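PDB 4GYI: Rio2 kinase, which probably transfers phosphate from ATP to protein serines and threonines as a RIO-type kinase, and has an ATPase-dependent role in maturation of the pre-40S ribosomal subunit. Local coordinates for residues A[152-157]-A[325-330]; A[145-150]-A[333-338]; A[209-214]-A[279-284]; A[217-222]-A[301-306]. All coordinates share one frame; numbering follows the deposited sequence. Where two conformers were deposited one is given.

Interaction 1. Residues A[152-157]-A[325-330]. With EDO (1,2-ethanediol), chain D; EDO (1,2-ethanediol), chain E.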
# COMPACT_ATOMS: atom_id res chain seq x y z
N TRP A 152 -7.71 -7.50 -10.24
CA TRP A 152 -7.22 -7.26 -8.87
C TRP A 152 -5.77 -6.79 -8.84
O TRP A 152 -5.41 -5.91 -8.07
CB TRP A 152 -7.38 -8.49 -7.97
CG TRP A 152 -8.81 -8.78 -7.61
CD1 TRP A 152 -9.50 -9.92 -7.87
CD2 TRP A 152 -9.73 -7.91 -6.93
NE1 TRP A 152 -10.78 -9.82 -7.39
CE2 TRP A 152 -10.95 -8.60 -6.80
CE3 TRP A 152 -9.64 -6.61 -6.42
CZ2 TRP A 152 -12.08 -8.03 -6.20
CZ3 TRP A 152 -10.77 -6.05 -5.81
CH2 TRP A 152 -11.97 -6.76 -5.71
N MET A 153 -4.95 -7.38 -9.71
CA MET A 153 -3.55 -7.01 -9.85
C MET A 153 -3.44 -5.58 -10.30
O MET A 153 -2.66 -4.82 -9.76
CB MET A 153 -2.84 -7.91 -10.86
CG MET A 153 -2.52 -9.29 -10.33
SD MET A 153 -1.77 -10.29 -11.65
CE MET A 153 -1.54 -11.81 -10.79
N TYR A 154 -4.24 -5.22 -11.31
CA TYR A 154 -4.27 -3.85 -11.81
C TYR A 154 -4.64 -2.86 -10.72
O TYR A 154 -4.04 -1.79 -10.61
CB TYR A 154 -5.24 -3.76 -12.99
CG TYR A 154 -5.87 -2.41 -13.29
CD1 TYR A 154 -5.21 -1.45 -14.04
CD2 TYR A 154 -7.18 -2.14 -12.89
CE1 TYR A 154 -5.82 -0.23 -14.36
CE2 TYR A 154 -7.80 -0.93 -13.20
CZ TYR A 154 -7.11 0.02 -13.94
OH TYR A 154 -7.73 1.22 -14.24
N LEU A 155 -5.64 -3.21 -9.92
CA LEU A 155 -6.13 -2.33 -8.86
C LEU A 155 -5.09 -2.16 -7.75
O LEU A 155 -4.96 -1.08 -7.17
CB LEU A 155 -7.41 -2.89 -8.27
CG LEU A 155 -8.60 -2.77 -9.24
CD1 LEU A 155 -9.75 -3.68 -8.81
CD2 LEU A 155 -9.08 -1.29 -9.36
N SER A 156 -4.35 -3.23 -7.45
CA SER A 156 -3.34 -3.16 -6.40
C SER A 156 -2.15 -2.35 -6.89
O SER A 156 -1.46 -1.71 -6.07
CB SER A 156 -2.92 -4.54 -5.94
OG SER A 156 -3.91 -5.11 -5.11
N ARG A 157 -1.90 -2.38 -8.20
CA ARG A 157 -0.87 -1.53 -8.81
C ARG A 157 -1.23 -0.08 -8.58
O ARG A 157 -0.40 0.73 -8.18
CB ARG A 157 -0.79 -1.75 -10.33
CG ARG A 157 0.34 -2.64 -10.81
CD ARG A 157 0.52 -2.52 -12.32
NE ARG A 157 1.19 -1.28 -12.70
CZ ARG A 157 0.64 -0.31 -13.42
NH1 ARG A 157 -0.61 -0.42 -13.85
NH2 ARG A 157 1.34 0.78 -13.71
N THR A 325 -5.17 8.47 -14.77
CA THR A 325 -6.38 8.93 -15.45
C THR A 325 -7.51 9.08 -14.44
O THR A 325 -7.46 8.52 -13.34
CB THR A 325 -6.83 7.96 -16.57
OG1 THR A 325 -7.33 6.75 -16.00
CG2 THR A 325 -5.68 7.64 -17.51
N LYS A 326 -8.53 9.85 -14.81
CA LYS A 326 -9.72 9.95 -13.99
C LYS A 326 -10.35 8.56 -13.84
O LYS A 326 -10.91 8.23 -12.80
CB LYS A 326 -10.71 10.95 -14.58
CG LYS A 326 -10.14 12.35 -14.76
CD LYS A 326 -11.15 13.30 -15.37
CE LYS A 326 -10.56 14.69 -15.59
NZ LYS A 326 -9.39 14.67 -16.51
N LYS A 327 -10.25 7.75 -14.89
CA LYS A 327 -10.78 6.40 -14.86
C LYS A 327 -10.04 5.53 -13.83
O LYS A 327 -10.66 4.78 -13.08
CB LYS A 327 -10.73 5.74 -16.25
CG LYS A 327 -11.15 4.28 -16.23
CD LYS A 327 -11.22 3.68 -17.61
CE LYS A 327 -11.63 2.21 -17.55
NZ LYS A 327 -10.56 1.35 -16.95
N MET A 328 -8.71 5.64 -13.82
CA MET A 328 -7.91 4.92 -12.83
C MET A 328 -8.31 5.29 -11.40
O MET A 328 -8.44 4.42 -10.55
CB MET A 328 -6.43 5.19 -13.05
CG MET A 328 -5.89 4.61 -14.37
SD MET A 328 -4.18 5.08 -14.66
CE MET A 328 -3.80 4.03 -16.07
N ALA A 329 -8.53 6.58 -11.15
CA ALA A 329 -8.95 7.04 -9.84
C ALA A 329 -10.32 6.49 -9.43
O ALA A 329 -10.53 6.11 -8.27
CB ALA A 329 -8.94 8.59 -9.76
N LYS A 330 -11.25 6.45 -10.38
CA LYS A 330 -12.59 5.96 -10.07
C LYS A 330 -12.54 4.47 -9.83
O LYS A 330 -13.21 3.96 -8.93
CB LYS A 330 -13.58 6.27 -11.21
CG LYS A 330 -13.69 7.74 -11.58
CD LYS A 330 -14.52 8.55 -10.58
CE LYS A 330 -14.82 9.96 -11.12
NZ LYS A 330 -15.75 10.74 -10.26
C1 EDO D . -3.88 -8.69 -5.90
O1 EDO D . -4.34 -7.68 -4.99
C2 EDO D . -2.56 -9.23 -5.39
O2 EDO D . -1.72 -8.13 -5.10
C1 EDO E . 5.07 -1.22 -12.59
O1 EDO E . 3.66 -1.09 -12.82
C2 EDO E . 5.60 -0.03 -11.80
O2 EDO E . 4.55 0.55 -11.01
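Tyr154 meets the start of helix 326-341 with its phenol oxygen alone: Tyr154 OH lies 3.9 Å from Met328 CG and equally far from Lys327 NZ. Both are contacts of van der Waals range, and both side chains run at about a right angle to the tyrosine. Its reach comes from chi1 of 154°, which swings the ring away from the backbone N and out from helix 149-172 toward the other helix.

The polar link is made by Asp331, one turn further along helix 326-341: its OD2 is hydrogen-bonded to the Tyr154 hydroxyl and forms a salt bridge with Lys327 NZ.

Capping interactions fix the receiving end. Thr325 is the N-cap, and its OG1 accepts from Met328 N at 2.8 Å with an N-H...O angle of 161°. In return Thr325 N makes a weak bond of 3.5 Å to Met328 SD, and the two residues form a capping box.

Away from the contact, Ser156 OG is hydrogen-bonded to Leu129 N and, at 2.6 Å, to O1 of an ethanediol that probably came from the crystallisation liquor.

Chemically, this is a thin surface contact in which one carboxylate gathers a phenol and an ammonium group; the nearby lysine would probably help to keep that carboxylate charged.

Interaction 2. Residues A[145-150]-A[333-338]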
# COMPACT_ATOMS: atom_id res chain seq x y z
N ARG A 145 -14.20 -13.36 -6.56
CA ARG A 145 -14.31 -13.60 -8.00
C ARG A 145 -15.32 -12.73 -8.76
O ARG A 145 -15.81 -13.16 -9.80
CB ARG A 145 -14.57 -15.08 -8.28
CG ARG A 145 -13.36 -15.85 -8.77
CD ARG A 145 -12.58 -16.51 -7.64
NE ARG A 145 -13.03 -17.89 -7.40
CZ ARG A 145 -12.39 -18.76 -6.63
NH1 ARG A 145 -11.25 -18.42 -6.02
NH2 ARG A 145 -12.88 -19.98 -6.46
N ASN A 146 -15.66 -11.54 -8.27
CA ASN A 146 -16.43 -10.62 -9.10
C ASN A 146 -15.50 -9.87 -10.06
O ASN A 146 -15.95 -9.09 -10.89
CB ASN A 146 -17.27 -9.64 -8.29
CG ASN A 146 -16.42 -8.72 -7.43
OD1 ASN A 146 -15.19 -8.79 -7.43
ND2 ASN A 146 -17.07 -7.85 -6.69
N ARG A 147 -14.20 -10.09 -9.90
CA ARG A 147 -13.20 -9.55 -10.81
C ARG A 147 -12.20 -10.64 -11.17
O ARG A 147 -11.97 -11.55 -10.40
CB ARG A 147 -12.46 -8.37 -10.17
CG ARG A 147 -13.35 -7.18 -9.95
CD ARG A 147 -12.62 -6.10 -9.24
NE ARG A 147 -13.46 -5.36 -8.31
CZ ARG A 147 -13.68 -4.06 -8.41
NH1 ARG A 147 -13.14 -3.38 -9.41
NH2 ARG A 147 -14.42 -3.44 -7.51
N SER A 148 -11.58 -10.51 -12.35
CA SER A 148 -10.54 -11.44 -12.73
C SER A 148 -9.26 -11.14 -11.96
O SER A 148 -9.13 -10.08 -11.32
CB SER A 148 -10.22 -11.31 -14.21
OG SER A 148 -9.51 -10.11 -14.43
N THR A 149 -8.33 -12.08 -12.04
CA THR A 149 -7.03 -11.97 -11.40
C THR A 149 -6.28 -10.73 -11.87
O THR A 149 -5.70 -9.98 -11.07
CB THR A 149 -6.19 -13.24 -11.68
OG1 THR A 149 -6.75 -14.34 -10.95
CG2 THR A 149 -4.76 -13.06 -11.24
N GLY A 150 -6.31 -10.50 -13.18
CA GLY A 150 -5.66 -9.35 -13.78
C GLY A 150 -6.28 -8.05 -13.28
O GLY A 150 -5.57 -7.07 -13.10
N GLU A 333 -10.88 4.06 -6.28
CA GLU A 333 -11.79 4.44 -5.20
C GLU A 333 -12.97 3.48 -5.07
O GLU A 333 -13.39 3.15 -3.96
CB GLU A 333 -12.27 5.90 -5.32
CG GLU A 333 -13.07 6.37 -4.10
CD GLU A 333 -12.42 5.99 -2.76
OE1 GLU A 333 -11.26 6.39 -2.50
OE2 GLU A 333 -13.08 5.30 -1.95
N ALA A 334 -13.49 2.99 -6.19
CA ALA A 334 -14.57 2.03 -6.10
C ALA A 334 -14.10 0.76 -5.40
O ALA A 334 -14.77 0.25 -4.50
CB ALA A 334 -15.15 1.72 -7.48
N ALA A 335 -12.93 0.26 -5.77
CA ALA A 335 -12.41 -0.97 -5.17
C ALA A 335 -12.16 -0.76 -3.69
O ALA A 335 -12.48 -1.62 -2.86
CB ALA A 335 -11.13 -1.42 -5.85
N ILE A 336 -11.59 0.39 -3.37
CA ILE A 336 -11.31 0.74 -1.97
C ILE A 336 -12.56 0.90 -1.12
O ILE A 336 -12.63 0.37 -0.01
CB ILE A 336 -10.42 1.97 -1.86
CG1 ILE A 336 -8.96 1.56 -2.09
CG2 ILE A 336 -10.56 2.63 -0.50
CD1 ILE A 336 -7.97 2.72 -2.02
N ARG A 337 -13.54 1.61 -1.65
CA ARG A 337 -14.76 1.88 -0.90
C ARG A 337 -15.43 0.54 -0.60
O ARG A 337 -15.88 0.29 0.51
CB ARG A 337 -15.68 2.79 -1.70
CG ARG A 337 -16.71 3.54 -0.88
CD ARG A 337 -17.62 4.41 -1.77
NE ARG A 337 -18.23 3.63 -2.85
CZ ARG A 337 -18.07 3.87 -4.15
NH1 ARG A 337 -17.33 4.90 -4.56
NH2 ARG A 337 -18.66 3.09 -5.04
N GLU A 338 -15.44 -0.34 -1.60
CA GLU A 338 -15.92 -1.71 -1.44
C GLU A 338 -15.18 -2.47 -0.33
O GLU A 338 -15.80 -3.17 0.45
CB GLU A 338 -15.81 -2.47 -2.77
CG GLU A 338 -16.18 -3.94 -2.71
CD GLU A 338 -15.95 -4.66 -4.05
OE1 GLU A 338 -16.62 -5.69 -4.30
OE2 GLU A 338 -15.12 -4.18 -4.85
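Arg147 and Glu338 reach for each other from opposite directions and close a salt bridge, with Arg147 NH2 2.8 Å from Glu338 OE2. The oxygen is met on its syn side, somewhat out of the carboxylate plane, and the guanidinium and carboxylate are turned 44° against each other, so this is a single bond through one NH2 and not a flat two-pronged pairing. An N-H...O angle of 150° shows a moderate bend. Glu338 gets there on an extended chain, its CG pointing opposite the backbone N (chi1 175°).

A second, longer hydrogen bond takes the other carboxylate oxygen. Asn146 ND2 donates to the syn lone pair of Glu338 OE1 at 3.3 Å, with that oxygen almost in the amide plane. Two neighbouring residues thus hold the two oxygens of one carboxylate, which limits its rotation.

Packing is slighter: Ala335 CB lies over one face of the guanidinium, 4.2 Å from Arg147 NH2.

Arg147 also rests on Trp152 and Leu155 of helix 149-172, and Leu155 touches Ala335 in turn. The loop leading into helix 149-172, that helix itself and helix 326-341 therefore pack together as three neighbours, while Ile336 of helix 326-341 packs on Pro260 and Gln261.

Interaction 3. Residues A[209-214]-A[279-284]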
# COMPACT_ATOMS: atom_id res chain seq x y z
N SER A 209 -2.87 16.43 25.08
CA SER A 209 -1.80 16.86 24.20
C SER A 209 -1.76 16.03 22.94
O SER A 209 -1.62 16.55 21.84
CB SER A 209 -0.44 16.75 24.90
OG SER A 209 -0.29 17.77 25.86
N LEU A 210 -1.84 14.71 23.11
CA LEU A 210 -1.79 13.82 21.96
C LEU A 210 -3.01 14.06 21.06
O LEU A 210 -2.88 14.15 19.84
CB LEU A 210 -1.69 12.36 22.41
CG LEU A 210 -1.72 11.30 21.29
CD1 LEU A 210 -0.58 11.51 20.29
CD2 LEU A 210 -1.70 9.88 21.86
N TYR A 211 -4.19 14.19 21.68
CA TYR A 211 -5.41 14.50 20.96
C TYR A 211 -5.25 15.78 20.15
O TYR A 211 -5.58 15.81 18.96
CB TYR A 211 -6.58 14.64 21.92
CG TYR A 211 -7.88 15.08 21.29
CD1 TYR A 211 -8.75 14.14 20.74
CD2 TYR A 211 -8.26 16.42 21.25
CE1 TYR A 211 -9.96 14.53 20.17
CE2 TYR A 211 -9.46 16.81 20.69
CZ TYR A 211 -10.30 15.87 20.16
OH TYR A 211 -11.49 16.25 19.60
N ALA A 212 -4.73 16.82 20.78
CA ALA A 212 -4.49 18.09 20.09
C ALA A 212 -3.52 17.93 18.93
O ALA A 212 -3.70 18.54 17.88
CB ALA A 212 -3.98 19.12 21.05
N ASP A 213 -2.49 17.11 19.12
CA ASP A 213 -1.57 16.83 18.02
C ASP A 213 -2.26 16.11 16.83
O ASP A 213 -2.07 16.48 15.67
CB ASP A 213 -0.33 16.07 18.53
CG ASP A 213 0.66 16.99 19.28
OD1 ASP A 213 0.31 18.16 19.58
OD2 ASP A 213 1.79 16.53 19.56
N LEU A 214 -3.09 15.11 17.11
CA LEU A 214 -3.79 14.39 16.04
C LEU A 214 -4.76 15.29 15.29
O LEU A 214 -4.86 15.23 14.06
CB LEU A 214 -4.50 13.16 16.61
CG LEU A 214 -3.52 12.16 17.24
CD1 LEU A 214 -4.26 11.05 17.93
CD2 LEU A 214 -2.56 11.61 16.18
N GLN A 279 -14.27 11.79 14.11
CA GLN A 279 -15.06 10.96 15.02
C GLN A 279 -14.33 9.68 15.41
O GLN A 279 -14.51 9.20 16.53
CB GLN A 279 -16.43 10.64 14.42
CG GLN A 279 -17.62 11.21 15.20
CD GLN A 279 -17.51 12.72 15.47
OE1 GLN A 279 -17.67 13.17 16.60
NE2 GLN A 279 -17.26 13.50 14.41
N CYS A 280 -13.50 9.14 14.51
CA CYS A 280 -12.67 7.97 14.85
C CYS A 280 -11.70 8.29 15.99
O CYS A 280 -11.58 7.51 16.95
CB CYS A 280 -11.88 7.47 13.64
SG CYS A 280 -12.75 6.22 12.68
N ILE A 281 -11.02 9.42 15.87
CA ILE A 281 -10.12 9.91 16.91
C ILE A 281 -10.86 10.13 18.25
O ILE A 281 -10.43 9.61 19.29
CB ILE A 281 -9.44 11.21 16.47
CG1 ILE A 281 -8.51 10.94 15.28
CG2 ILE A 281 -8.68 11.84 17.62
CD1 ILE A 281 -7.59 9.77 15.49
N LYS A 282 -11.96 10.87 18.22
CA LYS A 282 -12.74 11.12 19.44
C LYS A 282 -13.19 9.81 20.08
O LYS A 282 -13.03 9.62 21.28
CB LYS A 282 -13.97 12.00 19.15
CG LYS A 282 -13.62 13.43 18.77
CD LYS A 282 -14.90 14.27 18.60
CE LYS A 282 -14.57 15.66 18.08
NZ LYS A 282 -15.75 16.56 17.88
N ARG A 283 -13.76 8.91 19.28
CA ARG A 283 -14.19 7.61 19.78
C ARG A 283 -13.04 6.90 20.52
O ARG A 283 -13.20 6.50 21.67
CB ARG A 283 -14.68 6.70 18.66
CG ARG A 283 -16.18 6.71 18.42
CD ARG A 283 -16.54 5.56 17.48
NE ARG A 283 -15.92 4.31 17.92
CZ ARG A 283 -16.59 3.29 18.44
NH1 ARG A 283 -17.91 3.34 18.56
NH2 ARG A 283 -15.93 2.20 18.81
N PHE A 284 -11.90 6.78 19.85
CA PHE A 284 -10.75 6.12 20.45
C PHE A 284 -10.34 6.77 21.78
O PHE A 284 -10.19 6.09 22.79
CB PHE A 284 -9.56 6.08 19.49
CG PHE A 284 -8.33 5.47 20.10
CD1 PHE A 284 -8.23 4.10 20.27
CD2 PHE A 284 -7.30 6.29 20.56
CE1 PHE A 284 -7.10 3.53 20.84
CE2 PHE A 284 -6.18 5.74 21.15
CZ PHE A 284 -6.07 4.36 21.28
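Ile281 points toward helix 207-223 and divides its two branches between two partners. The CG2 methyl, which lies opposite the backbone N, comes to 3.9 Å from Tyr211 CD1 and as near to CE1, meeting the ring obliquely. The other branch carries CD1 to Leu214, where Ile281 CD1 and Leu214 CD1 are 4.3 Å apart. Tyr211 and Ile281 also mark the closest backbone approach, with their CA atoms 7.7 Å apart. Beyond the pair, Ile236 of strand 236-242 packs on both Ile281 and Leu214.

The helices run almost antiparallel, at 171° with 11.0 Å between the axes of the short segments. They belong to the helical C-terminal lobe of the protein kinase fold, where helices 207-223 and 270-289 correspond to helices E and F. The side chain of Ile281 is about 9 Å from that of Asn235, which binds the magnesium ion, so this packing is close to the metal site without being part of it.

Lys282 follows, and its aliphatic chain passes the hydroxyl end of Tyr211. Its CG lies at the ring edge, 3.6 Å from Tyr211 OH, and its CE is 3.5 Å from that same oxygen. The chain stays extended beyond CG, which takes the ammonium on past the tyrosine to a hydrogen bond between Lys282 NZ and Gly297 O.

The Phe284 side chain packs on Glu233, and the next residue, Phe285, meets the Tyr211 ring edge-to-face. Phe291 approaches that ring as well, with the two planes at about 60°.

Interaction 4. Residues A[217-222]-A[301-306]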
# COMPACT_ATOMS: atom_id res chain seq x y z
N LEU A 217 -2.98 17.51 13.01
CA LEU A 217 -2.65 16.77 11.80
C LEU A 217 -3.79 16.72 10.78
O LEU A 217 -3.57 16.90 9.59
CB LEU A 217 -2.18 15.34 12.11
CG LEU A 217 -0.71 15.18 12.46
CD1 LEU A 217 -0.40 13.72 12.72
CD2 LEU A 217 0.15 15.73 11.34
N ILE A 218 -5.01 16.44 11.24
CA ILE A 218 -6.14 16.37 10.32
C ILE A 218 -6.38 17.73 9.68
O ILE A 218 -6.62 17.82 8.48
CB ILE A 218 -7.41 15.95 11.02
CG1 ILE A 218 -7.30 14.49 11.46
CG2 ILE A 218 -8.64 16.16 10.10
CD1 ILE A 218 -8.32 14.10 12.51
N LEU A 219 -6.28 18.78 10.49
CA LEU A 219 -6.42 20.14 9.99
C LEU A 219 -5.25 20.52 9.08
O LEU A 219 -5.45 21.16 8.06
CB LEU A 219 -6.58 21.13 11.14
CG LEU A 219 -7.85 20.94 11.98
CD1 LEU A 219 -7.94 21.99 13.09
CD2 LEU A 219 -9.11 20.97 11.12
N ARG A 220 -4.03 20.10 9.43
CA ARG A 220 -2.90 20.40 8.55
C ARG A 220 -3.06 19.71 7.20
O ARG A 220 -2.83 20.33 6.16
CB ARG A 220 -1.56 20.02 9.18
CG ARG A 220 -0.37 20.44 8.32
CD ARG A 220 0.99 20.19 8.99
NE ARG A 220 2.07 20.56 8.07
CZ ARG A 220 3.30 20.05 8.07
NH1 ARG A 220 3.66 19.12 8.96
NH2 ARG A 220 4.17 20.47 7.17
N LEU A 221 -3.46 18.43 7.22
CA LEU A 221 -3.75 17.72 5.98
C LEU A 221 -4.79 18.48 5.14
O LEU A 221 -4.60 18.68 3.94
CB LEU A 221 -4.23 16.30 6.26
CG LEU A 221 -3.21 15.20 6.58
CD1 LEU A 221 -3.94 13.96 7.02
CD2 LEU A 221 -2.33 14.88 5.37
N ALA A 222 -5.87 18.91 5.78
CA ALA A 222 -6.98 19.56 5.07
C ALA A 222 -6.54 20.88 4.44
O ALA A 222 -6.95 21.21 3.33
CB ALA A 222 -8.15 19.79 6.01
N LYS A 301 -16.81 22.49 7.44
CA LYS A 301 -17.01 23.81 6.85
C LYS A 301 -15.94 24.80 7.31
O LYS A 301 -15.57 25.70 6.55
CB LYS A 301 -18.41 24.37 7.09
CG LYS A 301 -19.32 23.49 7.93
CD LYS A 301 -19.12 23.72 9.42
CE LYS A 301 -19.60 25.10 9.85
NZ LYS A 301 -19.62 25.24 11.34
N ASP A 302 -15.46 24.64 8.54
CA ASP A 302 -14.33 25.42 9.02
C ASP A 302 -13.10 25.06 8.19
O ASP A 302 -12.51 25.92 7.55
CB ASP A 302 -14.01 25.11 10.48
CG ASP A 302 -15.20 25.30 11.40
OD1 ASP A 302 -15.24 24.59 12.44
OD2 ASP A 302 -16.07 26.14 11.09
N ALA A 303 -12.73 23.78 8.22
CA ALA A 303 -11.53 23.29 7.54
C ALA A 303 -11.43 23.71 6.07
O ALA A 303 -10.37 24.14 5.62
CB ALA A 303 -11.42 21.77 7.68
N LYS A 304 -12.53 23.59 5.32
CA LYS A 304 -12.49 23.87 3.89
C LYS A 304 -12.09 25.31 3.57
O LYS A 304 -11.52 25.57 2.52
CB LYS A 304 -13.81 23.51 3.20
CG LYS A 304 -13.66 23.43 1.68
CD LYS A 304 -14.91 22.97 0.97
CE LYS A 304 -14.57 22.60 -0.47
NZ LYS A 304 -15.74 22.10 -1.24
N LYS A 305 -12.39 26.24 4.48
CA LYS A 305 -12.02 27.64 4.27
C LYS A 305 -10.50 27.84 4.24
O LYS A 305 -10.01 28.85 3.75
CB LYS A 305 -12.64 28.52 5.37
CG LYS A 305 -14.17 28.56 5.39
CD LYS A 305 -14.75 29.20 4.13
CE LYS A 305 -14.37 30.67 4.01
NZ LYS A 305 -15.05 31.36 2.85
N THR A 306 -9.78 26.85 4.76
CA THR A 306 -8.34 26.98 5.00
C THR A 306 -7.48 26.42 3.86
O THR A 306 -6.25 26.56 3.88
CB THR A 306 -7.97 26.29 6.32
OG1 THR A 306 -9.04 26.48 7.25
CG2 THR A 306 -6.69 26.88 6.90
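Ala222 lays its methyl against that of Ala303, CB to CB at 4.2 Å. Each methyl is directed toward the other segment, and with nothing larger than a methyl on either side the backbones come close: the CA atoms of Ala222 and Ala303 are 6.4 Å apart. One turn earlier on the same helix, Leu219 sends its CD2 branch to the Ala303 methyl, also 4.2 Å from CB. Ala303 thus fits against two residues of helix 207-223.

That helix is the counterpart of helix E in the C-terminal lobe of the kinase fold, and the segment facing it, 301-306, follows helix 270-289 in the chain. Phe274 from the latter touches both Leu219 and Ala303, adding an aromatic ring to this apolar patch, while Met265 packs on Ala222 and Pro298 on Leu219.

Past the alanine the backbone is held by Thr306. Ala303 O accepts from Thr306 N at 2.9 Å and from Thr306 OG1 at 3.1 Å. Both donors approach from the same face of the carbonyl, and the hydroxyl stands 45° out of its plane. Within the exposed start of 301-306, Lys301 NZ and Asp302 OD2 make a long salt bridge of 3.7 Å.

In the fold
The four contacts fall into two pairs. Interactions 1 and 2 share helices 149-172 and 326-341, have centres about 9 Å apart and touch each other. Interactions 3 and 4 share helix 207-223, with centres about 15 Å apart, and meet where Ile281 touches Ile218. Between the pairs the centres are about 27 to 32 Å apart. Along the chain, 145-150 and 333-338 enclose everything else, interaction 1 is nested inside, and interactions 3 and 4 interleave within it. Helix 326-341, the last one modelled, thus packs against helix 149-172, the counterpart of kinase helix C, whereas interactions 3 and 4 join helices of the C-terminal lobe.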